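Local coordinates for G protein alpha subunit (Entamoeba histolytica, PDB 4FID) that probably acts as a signalling switch in a heterotrimeric G protein, binding guanine nucleotides and hydrolysing GTP, and holds GDP in this structure, at residues E108-K112 against F113-D117; A96-D100 against E101-A105; I214-F217 against K218-T222. One frame throughout, in Å; residues are numbered along the deposited sequence.

Interaction 1 (E108-K112 against F113-D117). With GDP (guanosine-5'-diphosphate), chain C.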
# COMPACT_ATOMS: atom_id res chain seq x y z
N GLU A 108 2.06 -10.89 -16.69
CA GLU A 108 0.99 -11.75 -16.18
C GLU A 108 1.48 -12.84 -15.22
O GLU A 108 0.71 -13.39 -14.45
CB GLU A 108 0.19 -12.37 -17.33
CG GLU A 108 -0.44 -11.35 -18.26
CD GLU A 108 -1.23 -10.28 -17.52
OE1 GLU A 108 -1.44 -9.18 -18.08
OE2 GLU A 108 -1.64 -10.54 -16.37
N GLU A 109 2.78 -13.15 -15.26
CA GLU A 109 3.33 -14.10 -14.30
C GLU A 109 3.95 -13.36 -13.10
O GLU A 109 4.78 -13.90 -12.38
CB GLU A 109 4.33 -15.05 -14.97
CG GLU A 109 3.71 -15.92 -16.07
CD GLU A 109 4.63 -17.05 -16.54
OE1 GLU A 109 4.19 -17.87 -17.37
OE2 GLU A 109 5.79 -17.13 -16.07
N SER A 110 3.53 -12.12 -12.92
CA SER A 110 3.97 -11.26 -11.83
C SER A 110 4.05 -11.97 -10.48
O SER A 110 4.82 -11.56 -9.59
CB SER A 110 3.00 -10.10 -11.72
OG SER A 110 3.60 -9.00 -11.08
N ALA A 111 3.23 -13.01 -10.30
CA ALA A 111 3.36 -13.89 -9.14
C ALA A 111 3.89 -15.26 -9.59
O ALA A 111 3.12 -16.11 -10.04
CB ALA A 111 2.05 -14.05 -8.43
N LYS A 112 5.19 -15.45 -9.44
CA LYS A 112 5.99 -14.43 -8.78
C LYS A 112 7.41 -14.22 -9.30
O LYS A 112 8.13 -15.15 -9.69
CB LYS A 112 6.00 -14.64 -7.25
CG LYS A 112 6.82 -15.85 -6.79
CD LYS A 112 6.77 -16.04 -5.28
CE LYS A 112 7.50 -17.31 -4.86
NZ LYS A 112 7.33 -17.58 -3.40
N PHE A 113 7.75 -12.94 -9.35
CA PHE A 113 9.06 -12.44 -9.05
C PHE A 113 8.59 -11.24 -8.26
O PHE A 113 7.42 -11.18 -7.91
CB PHE A 113 9.82 -12.04 -10.31
CG PHE A 113 8.94 -11.53 -11.40
CD1 PHE A 113 8.70 -10.17 -11.54
CD2 PHE A 113 8.33 -12.40 -12.28
CE1 PHE A 113 7.90 -9.70 -12.54
CE2 PHE A 113 7.51 -11.94 -13.28
CZ PHE A 113 7.30 -10.59 -13.42
N GLN A 114 9.46 -10.29 -7.98
CA GLN A 114 9.05 -9.15 -7.17
C GLN A 114 8.98 -7.91 -8.02
O GLN A 114 10.00 -7.25 -8.26
CB GLN A 114 10.01 -8.96 -5.99
CG GLN A 114 9.97 -10.09 -4.95
CD GLN A 114 8.68 -10.09 -4.12
OE1 GLN A 114 8.28 -9.06 -3.58
NE2 GLN A 114 8.05 -11.26 -4.02
N LEU A 115 7.78 -7.60 -8.48
CA LEU A 115 7.56 -6.38 -9.25
C LEU A 115 6.75 -5.36 -8.46
O LEU A 115 5.61 -5.63 -8.06
CB LEU A 115 6.84 -6.72 -10.55
CG LEU A 115 6.72 -5.57 -11.54
CD1 LEU A 115 8.09 -5.31 -12.15
CD2 LEU A 115 5.68 -5.87 -12.62
N PRO A 116 7.32 -4.18 -8.22
CA PRO A 116 6.60 -3.13 -7.49
C PRO A 116 5.19 -2.89 -8.08
O PRO A 116 5.01 -2.94 -9.29
CB PRO A 116 7.49 -1.89 -7.69
CG PRO A 116 8.87 -2.46 -7.94
CD PRO A 116 8.64 -3.73 -8.70
N ASP A 117 4.21 -2.65 -7.22
CA ASP A 117 2.82 -2.42 -7.64
C ASP A 117 2.67 -1.28 -8.66
O ASP A 117 1.71 -1.26 -9.43
CB ASP A 117 1.93 -2.10 -6.42
CG ASP A 117 1.81 -3.27 -5.43
OD1 ASP A 117 1.12 -3.11 -4.40
OD2 ASP A 117 2.40 -4.35 -5.68
PB GDP C . 4.38 1.39 3.72
O1B GDP C . 5.21 2.64 3.65
O2B GDP C . 5.26 0.23 4.14
O3B GDP C . 3.30 1.61 4.76
O3A GDP C . 3.70 1.01 2.29
PA GDP C . 3.58 2.03 1.02
O1A GDP C . 2.48 3.05 1.23
O2A GDP C . 4.90 2.73 0.75
O5' GDP C . 3.24 1.05 -0.22
C5' GDP C . 4.11 1.02 -1.36
C4' GDP C . 3.35 0.73 -2.67
O4' GDP C . 2.08 0.10 -2.45
C3' GDP C . 3.09 2.00 -3.49
O3' GDP C . 3.65 1.84 -4.81
C2' GDP C . 1.58 2.14 -3.53
O2' GDP C . 1.13 2.73 -4.76
C1' GDP C . 1.10 0.70 -3.31
N9 GDP C . -0.28 0.61 -2.75
C8 GDP C . -0.69 0.94 -1.50
N7 GDP C . -2.03 0.72 -1.36
C5 GDP C . -2.49 0.24 -2.53
C6 GDP C . -3.80 -0.19 -3.09
O6 GDP C . -4.83 -0.17 -2.40
N1 GDP C . -3.85 -0.60 -4.36
C2 GDP C . -2.75 -0.65 -5.14
N2 GDP C . -2.88 -1.10 -6.41
N3 GDP C . -1.52 -0.28 -4.70
C4 GDP C . -1.33 0.17 -3.44
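Phe113 folds its ring back against Ser110, and this is the tightly packed part of the contact. One face of the ring is covered by the Ser110 backbone. Ser110 CA lies 4.2 Å from the centroid of the Phe113 ring and 30° off its normal, an off-centre CH-pi contact. The far end of the ring does the touching, with Phe113 CZ 3.8 Å from Ser110 CA. Phe113 CE2 comes to 3.5 Å from Glu109 O, which meets the ring obliquely. With chi1 at 32°, Phe113 CG sits between the backbone N and the carbonyl carbon, which turns the ring back along the chain. A backbone hydrogen bond closes the bend: Phe113 N donates to Ser110 O over 3.2 Å at 151°.

The bond joins residues three apart, so Ser110 to Phe113 forms a beta turn. Its central peptide, Ala111 to Lys112, is modelled as cis. The turn belongs to the loop between helices 101-108 and 119-124 of the all-helical domain. Phe113 also reaches Thr55 and Gln59 of helix 42-62, which extends the packed side. At the edge of that side Ser110 OG makes a light contact with Leu115, at 4.0 Å from Leu115 CB. Leu115 itself rests on Thr55 and Tyr107.

The other side is looser. The Lys112 chain runs extended beyond CG and leads away from the turn on an exposed surface.

Further on, the loop comes near the nucleotide. Asp117 belongs to the GDP pocket, and Asp117 OD1 is 3.9 Å from GDP O4'. The same oxygen makes a salt bridge across the domain interface with Lys237, a predicted GTP-binding residue of the Ras-like domain.

Interaction 2 (A96-D100 against E101-A105)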
# COMPACT_ATOMS: atom_id res chain seq x y z
N ALA A 96 7.08 0.55 -26.70
CA ALA A 96 7.20 -0.67 -27.48
C ALA A 96 7.35 -1.90 -26.58
O ALA A 96 6.67 -2.90 -26.77
CB ALA A 96 8.39 -0.58 -28.45
N LEU A 97 8.23 -1.81 -25.59
CA LEU A 97 8.42 -2.90 -24.65
C LEU A 97 7.11 -3.30 -23.98
O LEU A 97 6.75 -4.48 -23.96
CB LEU A 97 9.48 -2.54 -23.61
CG LEU A 97 10.94 -2.64 -24.07
CD1 LEU A 97 11.89 -1.93 -23.09
CD2 LEU A 97 11.35 -4.10 -24.29
N TRP A 98 6.38 -2.32 -23.46
CA TRP A 98 5.16 -2.60 -22.71
C TRP A 98 4.08 -3.20 -23.62
O TRP A 98 3.19 -3.89 -23.16
CB TRP A 98 4.68 -1.32 -22.02
CG TRP A 98 3.44 -1.44 -21.18
CD1 TRP A 98 2.32 -0.67 -21.27
CD2 TRP A 98 3.21 -2.36 -20.11
NE1 TRP A 98 1.39 -1.06 -20.34
CE2 TRP A 98 1.92 -2.10 -19.61
CE3 TRP A 98 3.97 -3.37 -19.53
CZ2 TRP A 98 1.37 -2.82 -18.54
CZ3 TRP A 98 3.41 -4.09 -18.48
CH2 TRP A 98 2.13 -3.81 -18.00
N ALA A 99 4.19 -2.95 -24.92
CA ALA A 99 3.24 -3.51 -25.89
C ALA A 99 3.73 -4.83 -26.51
O ALA A 99 3.00 -5.49 -27.24
CB ALA A 99 2.92 -2.49 -26.96
N ASP A 100 4.95 -5.22 -26.19
CA ASP A 100 5.53 -6.43 -26.74
C ASP A 100 4.90 -7.67 -26.11
O ASP A 100 4.69 -7.72 -24.90
CB ASP A 100 7.04 -6.41 -26.53
CG ASP A 100 7.71 -7.65 -27.06
OD1 ASP A 100 7.82 -7.76 -28.31
OD2 ASP A 100 8.11 -8.50 -26.22
N GLU A 101 4.62 -8.68 -26.92
CA GLU A 101 3.95 -9.89 -26.47
C GLU A 101 4.65 -10.60 -25.31
O GLU A 101 4.01 -11.05 -24.38
CB GLU A 101 3.77 -10.85 -27.64
CG GLU A 101 3.32 -10.15 -28.92
CD GLU A 101 2.89 -11.11 -30.03
OE1 GLU A 101 3.39 -12.27 -30.07
OE2 GLU A 101 2.06 -10.69 -30.87
N GLY A 102 5.98 -10.66 -25.36
CA GLY A 102 6.74 -11.42 -24.38
C GLY A 102 6.78 -10.76 -23.01
O GLY A 102 6.78 -11.43 -21.98
N ILE A 103 6.84 -9.43 -23.03
CA ILE A 103 6.83 -8.63 -21.82
C ILE A 103 5.45 -8.73 -21.14
O ILE A 103 5.33 -8.94 -19.93
CB ILE A 103 7.19 -7.17 -22.16
CG1 ILE A 103 8.66 -7.09 -22.56
CG2 ILE A 103 6.98 -6.25 -20.96
CD1 ILE A 103 9.62 -7.31 -21.37
N GLN A 104 4.40 -8.62 -21.95
CA GLN A 104 3.05 -8.75 -21.44
C GLN A 104 2.83 -10.13 -20.79
O GLN A 104 2.29 -10.23 -19.69
CB GLN A 104 2.05 -8.49 -22.57
CG GLN A 104 0.74 -7.89 -22.10
CD GLN A 104 0.94 -6.63 -21.28
OE1 GLN A 104 1.87 -5.86 -21.50
NE2 GLN A 104 0.04 -6.41 -20.32
N ALA A 105 3.28 -11.19 -21.46
CA ALA A 105 3.23 -12.54 -20.89
C ALA A 105 3.98 -12.65 -19.55
O ALA A 105 3.56 -13.36 -18.63
CB ALA A 105 3.79 -13.55 -21.90
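Asp100 takes the backbone N-H of Gly102 on its carboxylate, and this polar bond caps the start of the next helix. Gly102 N donates to Asp100 OD2 over 3.2 Å at 136°, meeting the oxygen from above the carboxylate plane. Asp100 is the N-cap of helix 101-108. Its CG is anti to the backbone N (chi1 179°), and from there the carboxylate bends round to the first turn. The other oxygen, OD1, accepts from Lys68 N and Tyr69 N of a nearby loop. Three N-H groups therefore grip this buried carboxylate, and together with the helix start they would be expected to favour its negative charge.

The backbone carbonyl of Asp100 adds a second polar link. Gln104 N donates to Asp100 O over 3.1 Å in a nearly straight bond. On the other side of the junction, Asp100 N donates to Leu97 O over 3.0 Å, so Asp100 is bonded to both helices.

Two consecutive helices of the all-helical domain, 90-99 and 101-108, are thus joined through a single N-cap residue.

Ile103 carries the apolar contacts. It sits against the Leu97 carbonyl, with Ile103 CB 3.3 Å from Leu97 O. Its side-chain contacts are lighter. Leu97 CD2 and Ile103 CG1 are 4.4 Å apart. On the other branch, Ile103 CG2 approaches Trp98 CE3 obliquely at 4.4 Å. Helix 42-62 closes over this patch, with Leu56 against Ile103 and Met53 and Ile57 against Leu97.

The last kind of contact is amide against ring. The Gln104 chain bends at chi2, which brings one end of its amide over a face of the Trp98 ring, toward the rim. The two planes are 72° apart. Tyr107 meets the Trp98 ring edge-to-face.

Interaction 3 (I214-F217 against K218-T222); sequences IAVF and KDIMT
Four successive backbone hydrogen bonds, each from residue i+4 to residue i, run from Ile214 to Met221 and make this a regular alpha-helix. Lys218 N to Ile214 O is 2.9 Å, and Met221 N to Phe217 O is 3.0 Å.

The main side-chain contact is Phe217 with Met221, one turn apart. Residue 221 is a selenomethionine. The two side chains lie alongside each other and point the same way. Phe217 CG is anti to the backbone N (chi1 171°), which swings the ring beside its own carbonyl carbon, forward along the helix to where Met221 lies. The Met221 chain bends at chi2 and chi3 and curls over the ring. Met221 CG stands over one face, toward the rim, with Phe217 CZ 3.4 Å away. Met221 CG is 3.8 Å from the centroid of the Phe217 ring, a CH-pi contact. The selenium is more oblique: Met221 SE is 4.5 Å from the Phe217 centroid and 44° off the normal. This is a Met-aromatic contact.

Val216 and Ile220 pair more lightly, with Val216 CG1 and Ile220 CD1 4.5 Å apart. Both rest on Phe190 of strand 187-193. The end of the Lys218 side chain leads away from the helix, and its NZ is hydrogen-bonded to Phe274 O. Thr222 OG1 donates to Lys218 O over 3.1 Å.

Phe217 and Met221 also touch strand 230-236, through Ile233 and Lys231. Helix 209-222 thus packs on the two parallel strands that it connects, as in the beta-alpha-beta crossover of the Ras-like fold.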
# COMPACT_ATOMS: atom_id res chain seq x y z
N ILE A 214 0.12 -10.86 11.10
CA ILE A 214 -0.86 -11.27 12.09
C ILE A 214 -0.30 -11.06 13.49
O ILE A 214 -0.99 -10.55 14.37
CB ILE A 214 -1.29 -12.75 11.88
CG1 ILE A 214 -2.24 -12.88 10.67
CG2 ILE A 214 -1.96 -13.32 13.14
CD1 ILE A 214 -2.58 -14.32 10.33
N ALA A 215 0.96 -11.42 13.68
CA ALA A 215 1.57 -11.30 14.98
C ALA A 215 1.74 -9.81 15.35
O ALA A 215 1.60 -9.43 16.52
CB ALA A 215 2.89 -12.05 15.01
N VAL A 216 2.03 -8.96 14.36
CA VAL A 216 2.06 -7.53 14.62
C VAL A 216 0.71 -7.09 15.17
O VAL A 216 0.62 -6.46 16.21
CB VAL A 216 2.36 -6.72 13.36
CG1 VAL A 216 1.94 -5.24 13.57
CG2 VAL A 216 3.85 -6.85 12.95
N PHE A 217 -0.35 -7.42 14.45
CA PHE A 217 -1.69 -7.07 14.90
C PHE A 217 -2.01 -7.60 16.31
O PHE A 217 -2.53 -6.85 17.13
CB PHE A 217 -2.73 -7.53 13.89
CG PHE A 217 -4.13 -7.41 14.39
CD1 PHE A 217 -4.74 -6.16 14.47
CD2 PHE A 217 -4.84 -8.53 14.78
CE1 PHE A 217 -6.05 -6.04 14.92
CE2 PHE A 217 -6.13 -8.43 15.24
CZ PHE A 217 -6.75 -7.18 15.30
N LYS A 218 -1.70 -8.86 16.59
CA LYS A 218 -1.89 -9.44 17.93
C LYS A 218 -1.15 -8.63 19.02
O LYS A 218 -1.61 -8.55 20.17
CB LYS A 218 -1.46 -10.92 17.98
CG LYS A 218 -2.37 -11.90 17.23
CD LYS A 218 -3.83 -11.80 17.65
CE LYS A 218 -4.72 -12.83 16.92
NZ LYS A 218 -6.17 -12.74 17.34
N ASP A 219 -0.02 -8.03 18.66
CA ASP A 219 0.62 -7.08 19.57
C ASP A 219 -0.30 -5.92 19.89
O ASP A 219 -0.59 -5.66 21.06
CB ASP A 219 1.91 -6.55 18.97
CG ASP A 219 3.01 -7.57 19.01
OD1 ASP A 219 4.02 -7.37 18.29
OD2 ASP A 219 2.84 -8.56 19.76
N ILE A 220 -0.76 -5.23 18.84
CA ILE A 220 -1.61 -4.06 19.01
C ILE A 220 -2.77 -4.39 19.96
O ILE A 220 -3.04 -3.68 20.92
CB ILE A 220 -2.13 -3.56 17.64
CG1 ILE A 220 -1.00 -2.93 16.85
CG2 ILE A 220 -3.26 -2.57 17.80
CD1 ILE A 220 -1.34 -2.73 15.36
N MSE A 221 -3.42 -5.52 19.71
CA MSE A 221 -4.56 -5.95 20.52
C MSE A 221 -4.26 -6.11 22.01
O MSE A 221 -5.17 -6.04 22.84
CB MSE A 221 -5.12 -7.25 19.96
CG MSE A 221 -5.78 -7.07 18.60
SE MSE A 221 -7.08 -5.61 18.69
CE MSE A 221 -8.14 -6.26 20.21
N THR A 222 -3.01 -6.35 22.36
CA THR A 222 -2.69 -6.53 23.76
C THR A 222 -1.76 -5.45 24.33
O THR A 222 -1.47 -5.44 25.52
CB THR A 222 -2.11 -7.94 24.05
OG1 THR A 222 -0.98 -8.19 23.20
CG2 THR A 222 -3.17 -9.01 23.82

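Interactions 1 and 2 adjoin in sequence, with centres 15 Å apart. Helix 101-108 leads from the junction of interaction 2 into the loop of interaction 1. Both belong to the all-helical domain. Interaction 3 lies in the Ras-like domain, beyond the nucleotide. Its centre is 28 Å from that of interaction 1 and 42 Å from that of interaction 2. The nearest atoms of interactions 1 and 3 are about 17 Å apart. Only interaction 1 includes a residue of the GDP pocket, Asp117. The side chains of Val216 and Trp98 are about 11 Å and 13 Å from GDP, so interactions 3 and 2 stand back from the site.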